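PDB 4PDC: CPXV018 protein from Cowpox virus, which probably acts as a secreted MHC class I-like decoy that binds the natural killer cell receptor NKG2D and so blunts recognition of infected cells. Local coordinates for residues N7-I12 against D77-Y82; P43-D48 against R139-K144; S64-V69 against K114-T119. The protein carries 2 engineered substitutions. One frame throughout, in Å; residues are numbered along the deposited sequence.

Interaction 1. Residues N7-I12 against D77-Y82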
loop_
_atom_site.group_PDB
_atom_site.type_symbol
_atom_site.label_atom_id
_atom_site.label_comp_id
_atom_site.label_asym_id
_atom_site.label_seq_id
_atom_site.Cartn_x
_atom_site.Cartn_y
_atom_site.Cartn_z
ATOM N N ASN E 7 3.627 -5.665 18.220
ATOM C CA ASN E 7 4.920 -6.098 18.745
ATOM C C ASN E 7 5.391 -7.379 18.061
ATOM O O ASN E 7 4.889 -8.466 18.344
ATOM C CB ASN E 7 4.846 -6.306 20.259
ATOM C CG ASN E 7 6.219 -6.474 20.890
ATOM O OD1 ASN E 7 6.577 -7.556 21.351
ATOM N ND2 ASN E 7 7.002 -5.401 20.895
ATOM N N PHE E 8 6.347 -7.231 17.148
ATOM C CA PHE E 8 6.915 -8.358 16.422
ATOM C C PHE E 8 8.135 -8.888 17.149
ATOM O O PHE E 8 9.031 -8.122 17.488
ATOM C CB PHE E 8 7.308 -7.946 15.004
ATOM C CG PHE E 8 6.167 -7.458 14.177
ATOM C CD1 PHE E 8 5.723 -6.150 14.289
ATOM C CD2 PHE E 8 5.544 -8.298 13.270
ATOM C CE1 PHE E 8 4.669 -5.695 13.521
ATOM C CE2 PHE E 8 4.487 -7.847 12.498
ATOM C CZ PHE E 8 4.051 -6.544 12.625
ATOM N N ASN E 9 8.170 -10.196 17.379
ATOM C CA ASN E 9 9.327 -10.821 18.010
ATOM C C ASN E 9 9.793 -12.051 17.248
ATOM O O ASN E 9 8.993 -12.926 16.908
ATOM C CB ASN E 9 9.011 -11.204 19.453
ATOM C CG ASN E 9 10.218 -11.753 20.183
ATOM O OD1 ASN E 9 11.209 -11.051 20.376
ATOM N ND2 ASN E 9 10.142 -13.011 20.597
ATOM N N LEU E 10 11.094 -12.093 16.974
ATOM C CA LEU E 10 11.739 -13.266 16.403
ATOM C C LEU E 10 12.838 -13.722 17.355
ATOM O O LEU E 10 13.846 -13.037 17.519
ATOM C CB LEU E 10 12.314 -12.960 15.016
ATOM C CG LEU E 10 13.042 -14.118 14.327
ATOM C CD1 LEU E 10 12.109 -15.287 14.080
ATOM C CD2 LEU E 10 13.667 -13.659 13.016
ATOM N N GLU E 11 12.624 -14.869 17.993
ATOM C CA GLU E 11 13.582 -15.412 18.954
ATOM C C GLU E 11 14.292 -16.629 18.378
ATOM O O GLU E 11 13.657 -17.641 18.091
ATOM C CB GLU E 11 12.880 -15.790 20.263
ATOM C CG GLU E 11 13.833 -16.252 21.368
ATOM C CD GLU E 11 13.110 -16.655 22.643
ATOM O OE1 GLU E 11 12.061 -17.328 22.551
ATOM O OE2 GLU E 11 13.590 -16.297 23.740
ATOM N N ILE E 12 15.607 -16.513 18.201
ATOM C CA ILE E 12 16.439 -17.628 17.765
ATOM C C ILE E 12 17.297 -18.106 18.928
ATOM O O ILE E 12 18.296 -17.475 19.271
ATOM C CB ILE E 12 17.357 -17.244 16.584
ATOM C CG1 ILE E 12 16.535 -16.694 15.418
ATOM C CG2 ILE E 12 18.180 -18.445 16.129
ATOM C CD1 ILE E 12 16.436 -15.189 15.403
ATOM N N ASP E 77 17.600 -12.495 19.965
ATOM C CA ASP E 77 16.217 -12.072 20.126
ATOM C C ASP E 77 16.024 -10.717 19.464
ATOM O O ASP E 77 16.664 -9.737 19.836
ATOM C CB ASP E 77 15.836 -12.002 21.604
ATOM C CG ASP E 77 14.363 -11.730 21.809
ATOM O OD1 ASP E 77 13.553 -12.649 21.569
ATOM O OD2 ASP E 77 14.013 -10.600 22.208
ATOM N N LEU E 78 15.138 -10.677 18.477
ATOM C CA LEU E 78 14.877 -9.461 17.722
ATOM C C LEU E 78 13.446 -9.012 17.954
ATOM O O LEU E 78 12.518 -9.809 17.830
ATOM C CB LEU E 78 15.129 -9.694 16.233
ATOM C CG LEU E 78 16.576 -10.010 15.860
ATOM C CD1 LEU E 78 16.645 -10.605 14.473
ATOM C CD2 LEU E 78 17.419 -8.745 15.940
ATOM N N THR E 79 13.271 -7.741 18.302
ATOM C CA THR E 79 11.936 -7.183 18.483
ATOM C C THR E 79 11.754 -5.937 17.638
ATOM O O THR E 79 12.661 -5.112 17.521
ATOM C CB THR E 79 11.655 -6.829 19.954
ATOM O OG1 THR E 79 11.837 -7.989 20.775
ATOM C CG2 THR E 79 10.235 -6.313 20.129
ATOM N N TYR E 80 10.571 -5.820 17.046
ATOM C CA TYR E 80 10.163 -4.611 16.349
ATOM C C TYR E 80 8.808 -4.177 16.869
ATOM O O TYR E 80 7.833 -4.923 16.781
ATOM C CB TYR E 80 10.108 -4.839 14.842
ATOM C CG TYR E 80 9.593 -3.651 14.059
ATOM C CD1 TYR E 80 10.224 -2.414 14.135
ATOM C CD2 TYR E 80 8.492 -3.772 13.223
ATOM C CE1 TYR E 80 9.762 -1.327 13.408
ATOM C CE2 TYR E 80 8.026 -2.697 12.497
ATOM C CZ TYR E 80 8.662 -1.477 12.591
ATOM O OH TYR E 80 8.191 -0.407 11.861
ATOM N N PHE E 81 8.760 -2.968 17.415
ATOM C CA PHE E 81 7.543 -2.422 17.998
ATOM C C PHE E 81 7.065 -1.286 17.118
ATOM O O PHE E 81 7.841 -0.395 16.798
ATOM C CB PHE E 81 7.810 -1.944 19.426
ATOM C CG PHE E 81 6.641 -1.259 20.071
ATOM C CD1 PHE E 81 5.610 -1.995 20.626
ATOM C CD2 PHE E 81 6.587 0.124 20.146
ATOM C CE1 PHE E 81 4.538 -1.364 21.232
ATOM C CE2 PHE E 81 5.518 0.761 20.751
ATOM C CZ PHE E 81 4.493 0.017 21.294
ATOM N N TYR E 82 5.804 -1.343 16.696
ATOM C CA TYR E 82 5.219 -0.283 15.884
ATOM C C TYR E 82 3.857 0.112 16.436
ATOM O O TYR E 82 2.979 -0.736 16.618
ATOM C CB TYR E 82 5.085 -0.711 14.419
ATOM C CG TYR E 82 4.501 0.385 13.563
ATOM C CD1 TYR E 82 5.297 1.421 13.094
ATOM C CD2 TYR E 82 3.149 0.402 13.245
ATOM C CE1 TYR E 82 4.768 2.436 12.322
ATOM C CE2 TYR E 82 2.611 1.415 12.475
ATOM C CZ TYR E 82 3.424 2.428 12.015
ATOM O OH TYR E 82 2.894 3.443 11.248
HETATM O O HOH W 1 8.924 -8.704 22.512
#
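Phe8 and Tyr80 lie side by side on one face of an antiparallel strand pair, pointing the same way. Their rings meet obliquely, with planes 31° apart and Phe8 CD1 3.8 Å from Tyr80 CD2. The carbonyl O of Tyr80 sits at the edge of the Phe8 ring, in its plane and 3.5 Å from Phe8 CD1. Phe62 stacks on Phe8, and Phe59 meets it edge-to-face. On the other face of the sheet the edge of the Phe81 ring is approached by the amide of Asn7, whose ND2 is 3.7 Å from Phe81 CD1, the amide plane turned 54° from the ring. CG anti to the backbone N (chi1 -168°) carries the Asn7 amide carbon toward the partner strand, and ND2 also touches Thr79 CG2. A water donates to Asn7 OD1 at 2.9 Å and is weakly linked to Thr79 OG1.

The backbones are zipped by two hydrogen-bonded pairs, Phe8 with Tyr80 and Leu10 with Leu78; the Leu10 N to Leu78 O bond measures 2.8 Å. In the non-hydrogen-bonded pair Glu11–Asp77, two acids come close, crossing obliquely, with Glu11 OE2 4.2 Å from Asp77 OD1. This like charge may raise the proton affinity of either carboxylate, although Tyr75 OH also bonds to Glu11 OE2.

Strands 2-13 and 75-87 are neighbours in the interior of the sheet, flanked by strands 16-25 and 90-99, and join its two halves as in the MHC class I platform. The face bearing Phe8, Leu10, Leu78 and Tyr80 is roofed by helices 51-64 and 113-126: Phe59 and Phe62 come from the first, while Leu125 of the second packs on Phe8 and its Ser121 and Glu122 on Tyr80.

Interaction 2. Residues P43-D48 against R139-K144; sequences PFMIGD and RSLVRK
Phe44 and Lys144 cross at about a right angle, the lysine's aliphatic root lying against the phenylalanine ring. Phe44 CG takes the crowded position between the backbone N and the carbonyl carbon (chi1 77°), which directs CG toward the last turns of helix 131-146. There Phe44 CD1 lies 3.7 Å from Lys144 CB, and Phe44 CE1 is 3.9 Å from the carbonyl O of Leu141.

Lys144 leaves its helix extended as far as CD and then bends: chi3 of 76° turns CE back toward the carbonyl of Phe44, and the ammonium group ends over the loop. NZ makes a weak, salt-bridged hydrogen bond of 3.3 Å to Asp48 OD1. It also donates to a water at 2.8 Å from NZ. That water in turn donates to Ile46 O, 2.9 Å away, and weakly to Phe44 O, tying the lysine tip to the loop backbone. Asp48 has other work to do, since its OD2 accepts the backbone N-H of Leu52 at the start of helix 51-64; the carboxylate therefore connects both helices.

Met45 bends at chi2, which places SD 3.7 Å from Leu141 CD2, the two side chains crossing at about a right angle. Ile31 and Pro40, from strands at one side of the sheet, pack on Met45, and Phe51 and Tyr55 of helix 51-64 on Leu141.

Between Met45 and Asp48 the chain makes a type II beta turn, with Gly47 at a positive phi (86°), as the third position of such a turn commonly has. In this MHC class I-like platform, the loop leading from strand 38-40 to the first helix is thus fastened against the C-terminal end of the last helix.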
loop_
_atom_site.group_PDB
_atom_site.type_symbol
_atom_site.label_atom_id
_atom_site.label_comp_id
_atom_site.label_asym_id
_atom_site.label_seq_id
_atom_site.Cartn_x
_atom_site.Cartn_y
_atom_site.Cartn_z
ATOM N N PRO E 43 -13.127 -10.633 23.386
ATOM C CA PRO E 43 -14.417 -11.046 22.817
ATOM C C PRO E 43 -14.848 -10.301 21.548
ATOM O O PRO E 43 -15.402 -10.936 20.648
ATOM C CB PRO E 43 -15.396 -10.761 23.959
ATOM C CG PRO E 43 -14.585 -10.959 25.187
ATOM C CD PRO E 43 -13.205 -10.466 24.850
ATOM N N PHE E 44 -14.604 -8.997 21.459
ATOM C CA PHE E 44 -15.135 -8.232 20.334
ATOM C C PHE E 44 -14.411 -8.545 19.023
ATOM O O PHE E 44 -14.839 -8.102 17.961
ATOM C CB PHE E 44 -15.098 -6.719 20.633
ATOM C CG PHE E 44 -13.737 -6.081 20.514
ATOM C CD1 PHE E 44 -13.222 -5.724 19.277
ATOM C CD2 PHE E 44 -12.998 -5.785 21.646
ATOM C CE1 PHE E 44 -11.983 -5.122 19.171
ATOM C CE2 PHE E 44 -11.756 -5.178 21.544
ATOM C CZ PHE E 44 -11.249 -4.847 20.303
ATOM N N MET E 45 -13.339 -9.332 19.091
ATOM C CA MET E 45 -12.607 -9.738 17.891
ATOM C C MET E 45 -13.033 -11.116 17.381
ATOM O O MET E 45 -12.649 -11.528 16.288
ATOM C CB MET E 45 -11.100 -9.736 18.162
ATOM C CG MET E 45 -10.481 -8.344 18.227
ATOM S SD MET E 45 -10.796 -7.336 16.764
ATOM C CE MET E 45 -10.193 -8.395 15.458
ATOM N N ILE E 46 -13.825 -11.831 18.169
ATOM C CA ILE E 46 -14.301 -13.145 17.754
ATOM C C ILE E 46 -15.217 -13.019 16.544
ATOM O O ILE E 46 -16.149 -12.218 16.538
ATOM C CB ILE E 46 -15.028 -13.862 18.908
ATOM C CG1 ILE E 46 -13.996 -14.290 19.957
ATOM C CG2 ILE E 46 -15.801 -15.084 18.395
ATOM C CD1 ILE E 46 -14.578 -14.879 21.223
ATOM N N GLY E 47 -14.930 -13.811 15.514
ATOM C CA GLY E 47 -15.732 -13.819 14.305
ATOM C C GLY E 47 -15.327 -12.761 13.293
ATOM O O GLY E 47 -15.901 -12.688 12.206
ATOM N N ASP E 48 -14.343 -11.938 13.639
ATOM C CA ASP E 48 -13.871 -10.908 12.720
ATOM C C ASP E 48 -13.348 -11.540 11.431
ATOM O O ASP E 48 -12.573 -12.492 11.473
ATOM C CB ASP E 48 -12.782 -10.062 13.373
ATOM C CG ASP E 48 -12.066 -9.172 12.376
ATOM O OD1 ASP E 48 -12.687 -8.209 11.881
ATOM O OD2 ASP E 48 -10.881 -9.437 12.087
ATOM N N ARG E 139 -9.152 3.267 14.353
ATOM C CA ARG E 139 -10.468 3.869 14.505
ATOM C C ARG E 139 -11.577 2.831 14.299
ATOM O O ARG E 139 -12.583 2.834 15.007
ATOM C CB ARG E 139 -10.619 5.035 13.527
ATOM C CG ARG E 139 -9.715 6.214 13.864
ATOM C CD ARG E 139 -9.796 7.310 12.813
ATOM N NE ARG E 139 -11.113 7.932 12.772
ATOM C CZ ARG E 139 -11.559 8.671 11.763
ATOM N NH1 ARG E 139 -10.793 8.884 10.701
ATOM N NH2 ARG E 139 -12.777 9.193 11.813
ATOM N N SER E 140 -11.381 1.929 13.346
ATOM C CA SER E 140 -12.365 0.881 13.096
ATOM C C SER E 140 -12.422 -0.102 14.267
ATOM O O SER E 140 -13.490 -0.613 14.610
ATOM C CB SER E 140 -12.040 0.140 11.798
ATOM O OG SER E 140 -11.943 1.043 10.708
ATOM N N LEU E 141 -11.274 -0.366 14.886
ATOM C CA LEU E 141 -11.218 -1.312 16.000
ATOM C C LEU E 141 -11.780 -0.692 17.275
ATOM O O LEU E 141 -12.403 -1.382 18.084
ATOM C CB LEU E 141 -9.783 -1.788 16.230
ATOM C CG LEU E 141 -9.214 -2.719 15.157
ATOM C CD1 LEU E 141 -7.712 -2.871 15.333
ATOM C CD2 LEU E 141 -9.898 -4.083 15.177
ATOM N N VAL E 142 -11.566 0.606 17.456
ATOM C CA VAL E 142 -12.168 1.313 18.577
ATOM C C VAL E 142 -13.688 1.213 18.460
ATOM O O VAL E 142 -14.386 1.061 19.459
ATOM C CB VAL E 142 -11.723 2.791 18.626
ATOM C CG1 VAL E 142 -12.583 3.592 19.597
ATOM C CG2 VAL E 142 -10.257 2.890 19.031
ATOM N N ARG E 143 -14.189 1.281 17.231
ATOM C CA ARG E 143 -15.623 1.181 16.980
ATOM C C ARG E 143 -16.179 -0.169 17.429
ATOM O O ARG E 143 -17.185 -0.223 18.137
ATOM C CB ARG E 143 -15.916 1.409 15.495
ATOM C CG ARG E 143 -17.366 1.203 15.088
ATOM C CD ARG E 143 -18.301 2.165 15.799
ATOM N NE ARG E 143 -19.685 1.984 15.368
ATOM C CZ ARG E 143 -20.213 2.532 14.278
ATOM N NH1 ARG E 143 -19.478 3.309 13.492
ATOM N NH2 ARG E 143 -21.481 2.303 13.971
ATOM N N LYS E 144 -15.528 -1.255 17.017
ATOM C CA LYS E 144 -15.938 -2.593 17.433
ATOM C C LYS E 144 -15.926 -2.706 18.949
ATOM O O LYS E 144 -16.872 -3.204 19.556
ATOM C CB LYS E 144 -15.018 -3.664 16.845
ATOM C CG LYS E 144 -15.003 -3.737 15.336
ATOM C CD LYS E 144 -14.267 -4.981 14.853
ATOM C CE LYS E 144 -15.115 -6.234 15.019
ATOM N NZ LYS E 144 -14.404 -7.460 14.564
HETATM O O HOH W 2 -15.952 -9.708 15.143
#

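Interaction 3. Residues S64-V69 against K114-T119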
loop_
_atom_site.group_PDB
_atom_site.type_symbol
_atom_site.label_atom_id
_atom_site.label_comp_id
_atom_site.label_asym_id
_atom_site.label_seq_id
_atom_site.Cartn_x
_atom_site.Cartn_y
_atom_site.Cartn_z
ATOM N N SER E 64 8.703 -14.040 6.763
ATOM C CA SER E 64 9.211 -14.826 5.643
ATOM C C SER E 64 10.037 -13.966 4.687
ATOM O O SER E 64 10.818 -14.490 3.899
ATOM C CB SER E 64 8.060 -15.502 4.892
ATOM O OG SER E 64 7.232 -14.551 4.253
ATOM N N LEU E 65 9.866 -12.649 4.767
ATOM C CA LEU E 65 10.654 -11.713 3.967
ATOM C C LEU E 65 11.980 -11.354 4.643
ATOM O O LEU E 65 12.865 -10.771 4.014
ATOM C CB LEU E 65 9.859 -10.432 3.706
ATOM C CG LEU E 65 8.678 -10.528 2.740
ATOM C CD1 LEU E 65 7.830 -9.265 2.823
ATOM C CD2 LEU E 65 9.164 -10.751 1.320
ATOM N N PHE E 66 12.116 -11.687 5.923
ATOM C CA PHE E 66 13.349 -11.390 6.646
ATOM C C PHE E 66 14.407 -12.426 6.297
ATOM O O PHE E 66 14.240 -13.613 6.569
ATOM C CB PHE E 66 13.108 -11.360 8.157
ATOM C CG PHE E 66 14.337 -11.021 8.960
ATOM C CD1 PHE E 66 15.052 -9.862 8.703
ATOM C CD2 PHE E 66 14.769 -11.856 9.974
ATOM C CE1 PHE E 66 16.183 -9.547 9.443
ATOM C CE2 PHE E 66 15.896 -11.547 10.718
ATOM C CZ PHE E 66 16.602 -10.396 10.450
ATOM N N ARG E 67 15.497 -11.968 5.691
ATOM C CA ARG E 67 16.541 -12.867 5.217
ATOM C C ARG E 67 17.588 -13.110 6.298
ATOM O O ARG E 67 18.746 -12.717 6.161
ATOM C CB ARG E 67 17.187 -12.297 3.954
ATOM C CG ARG E 67 16.167 -11.931 2.887
ATOM C CD ARG E 67 16.750 -11.993 1.489
ATOM N NE ARG E 67 17.674 -10.899 1.204
ATOM C CZ ARG E 67 17.330 -9.757 0.615
ATOM N NH1 ARG E 67 16.075 -9.535 0.241
ATOM N NH2 ARG E 67 18.249 -8.829 0.397
ATOM N N ARG E 68 17.161 -13.765 7.372
ATOM C CA ARG E 68 18.032 -14.094 8.492
ATOM C C ARG E 68 19.212 -14.949 8.034
ATOM O O ARG E 68 19.024 -15.926 7.313
ATOM C CB ARG E 68 17.231 -14.829 9.573
ATOM C CG ARG E 68 18.040 -15.258 10.786
ATOM C CD ARG E 68 17.155 -15.885 11.860
ATOM N NE ARG E 68 17.000 -17.329 11.689
ATOM C CZ ARG E 68 16.032 -17.912 10.984
ATOM N NH1 ARG E 68 15.109 -17.187 10.366
ATOM N NH2 ARG E 68 15.987 -19.235 10.898
ATOM N N VAL E 69 20.424 -14.579 8.439
ATOM C CA VAL E 69 21.600 -15.384 8.124
ATOM C C VAL E 69 21.899 -16.303 9.303
ATOM O O VAL E 69 21.777 -15.889 10.457
ATOM C CB VAL E 69 22.844 -14.519 7.803
ATOM C CG1 VAL E 69 22.580 -13.644 6.590
ATOM C CG2 VAL E 69 23.256 -13.663 8.993
ATOM N N LYS E 114 21.186 -8.206 13.211
ATOM C CA LYS E 114 20.854 -6.981 13.930
ATOM C C LYS E 114 20.678 -5.801 12.971
ATOM O O LYS E 114 19.704 -5.049 13.063
ATOM C CB LYS E 114 21.941 -6.672 14.958
ATOM C CG LYS E 114 21.630 -5.506 15.871
ATOM C CD LYS E 114 22.756 -5.282 16.871
ATOM C CE LYS E 114 22.429 -4.159 17.839
ATOM N NZ LYS E 114 23.552 -3.884 18.776
ATOM N N ASN E 115 21.614 -5.645 12.043
ATOM C CA ASN E 115 21.537 -4.557 11.073
ATOM C C ASN E 115 20.407 -4.736 10.066
ATOM O O ASN E 115 19.694 -3.784 9.753
ATOM C CB ASN E 115 22.869 -4.416 10.334
ATOM C CG ASN E 115 23.915 -3.683 11.157
ATOM O OD1 ASN E 115 23.593 -2.772 11.922
ATOM N ND2 ASN E 115 25.173 -4.077 11.001
ATOM N N MET E 116 20.247 -5.949 9.552
ATOM C CA MET E 116 19.196 -6.216 8.579
ATOM C C MET E 116 17.820 -5.997 9.202
ATOM O O MET E 116 16.910 -5.459 8.567
ATOM C CB MET E 116 19.311 -7.643 8.047
ATOM C CG MET E 116 18.357 -7.941 6.906
ATOM S SD MET E 116 18.405 -9.665 6.378
ATOM C CE MET E 116 20.131 -9.832 5.915
ATOM N N TRP E 117 17.675 -6.427 10.448
ATOM C CA TRP E 117 16.430 -6.253 11.184
ATOM C C TRP E 117 16.085 -4.771 11.303
ATOM O O TRP E 117 14.934 -4.372 11.134
ATOM C CB TRP E 117 16.555 -6.892 12.568
ATOM C CG TRP E 117 15.310 -6.838 13.403
ATOM C CD1 TRP E 117 15.018 -5.930 14.377
ATOM C CD2 TRP E 117 14.196 -7.738 13.347
ATOM N NE1 TRP E 117 13.792 -6.207 14.934
ATOM C CE2 TRP E 117 13.265 -7.310 14.317
ATOM C CE3 TRP E 117 13.896 -8.862 12.572
ATOM C CZ2 TRP E 117 12.059 -7.971 14.536
ATOM C CZ3 TRP E 117 12.696 -9.516 12.790
ATOM C CH2 TRP E 117 11.793 -9.068 13.763
ATOM N N LEU E 118 17.104 -3.966 11.578
ATOM C CA LEU E 118 16.944 -2.527 11.749
ATOM C C LEU E 118 16.555 -1.838 10.451
ATOM O O LEU E 118 15.708 -0.942 10.445
ATOM C CB LEU E 118 18.244 -1.910 12.288
ATOM C CG LEU E 118 18.288 -0.383 12.434
ATOM C CD1 LEU E 118 17.290 0.107 13.475
ATOM C CD2 LEU E 118 19.694 0.082 12.791
ATOM N N THR E 119 17.176 -2.247 9.351
ATOM C CA THR E 119 16.972 -1.560 8.087
ATOM C C THR E 119 15.808 -2.108 7.262
ATOM O O THR E 119 15.483 -1.529 6.226
ATOM C CB THR E 119 18.237 -1.611 7.211
ATOM O OG1 THR E 119 18.547 -2.970 6.875
ATOM C CG2 THR E 119 19.413 -0.989 7.942
#
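Phe66, Met116 and Trp117 build a small aromatic cluster with a Met-aromatic contact, where the loop after helix 51-64 meets the first turns of helix 113-126. The Trp117 edge points at the Phe66 face in a T-shaped pair, planes 84° apart and centroids 5.1 Å apart. Trp117 CE3 stands over the centre of the Phe66 ring, 3.8 Å from Phe66 CZ; the opposite face carries the backbone N of Arg68, offset toward the rim. Met116 approaches obliquely: its CG touches Phe66 CE1 at 3.7 Å, and its SD lies 4.6 Å from the centroid of the Phe66 ring.

Extended through chi2 (-175°), the methionine brings SD to 3.1 Å from the carbonyl O of Arg67, the centre of an inverse gamma turn. The Arg67 guanidinium is engaged beyond this contact, its NH2 pairing with an acidic side chain of another protein chain; a polar side chain of that partner packs on Met116. Leu10 and Leu78 of the sheet lie against the aromatic pair. The cluster thereby seats the connection between the two halves of an MHC class I-like platform on the helix of the second half.

Interactions 1 and 3 form one continuous piece of the fold, their centres 11 Å apart. Trp117 is the joint: its NE1 probably hydrogen-bonds to Thr79 O at 3.0 Å, and its CE2 packs 3.6 Å from Leu78 CB, setting helix 113-126 on this strand pair. Interaction 2 stands apart, about 25 Å from interaction 1 and 32 Å from interaction 3 between centres, on the opposite side of the chain's centre from the latter. Even so, its helix 131-146 follows helix 113-126 directly, and the Cys84–Cys134 disulfide pins it to strand 75-87. The partner protein touches residues of both helical segments, consistent with a binding surface spread along this second-half helical ridge.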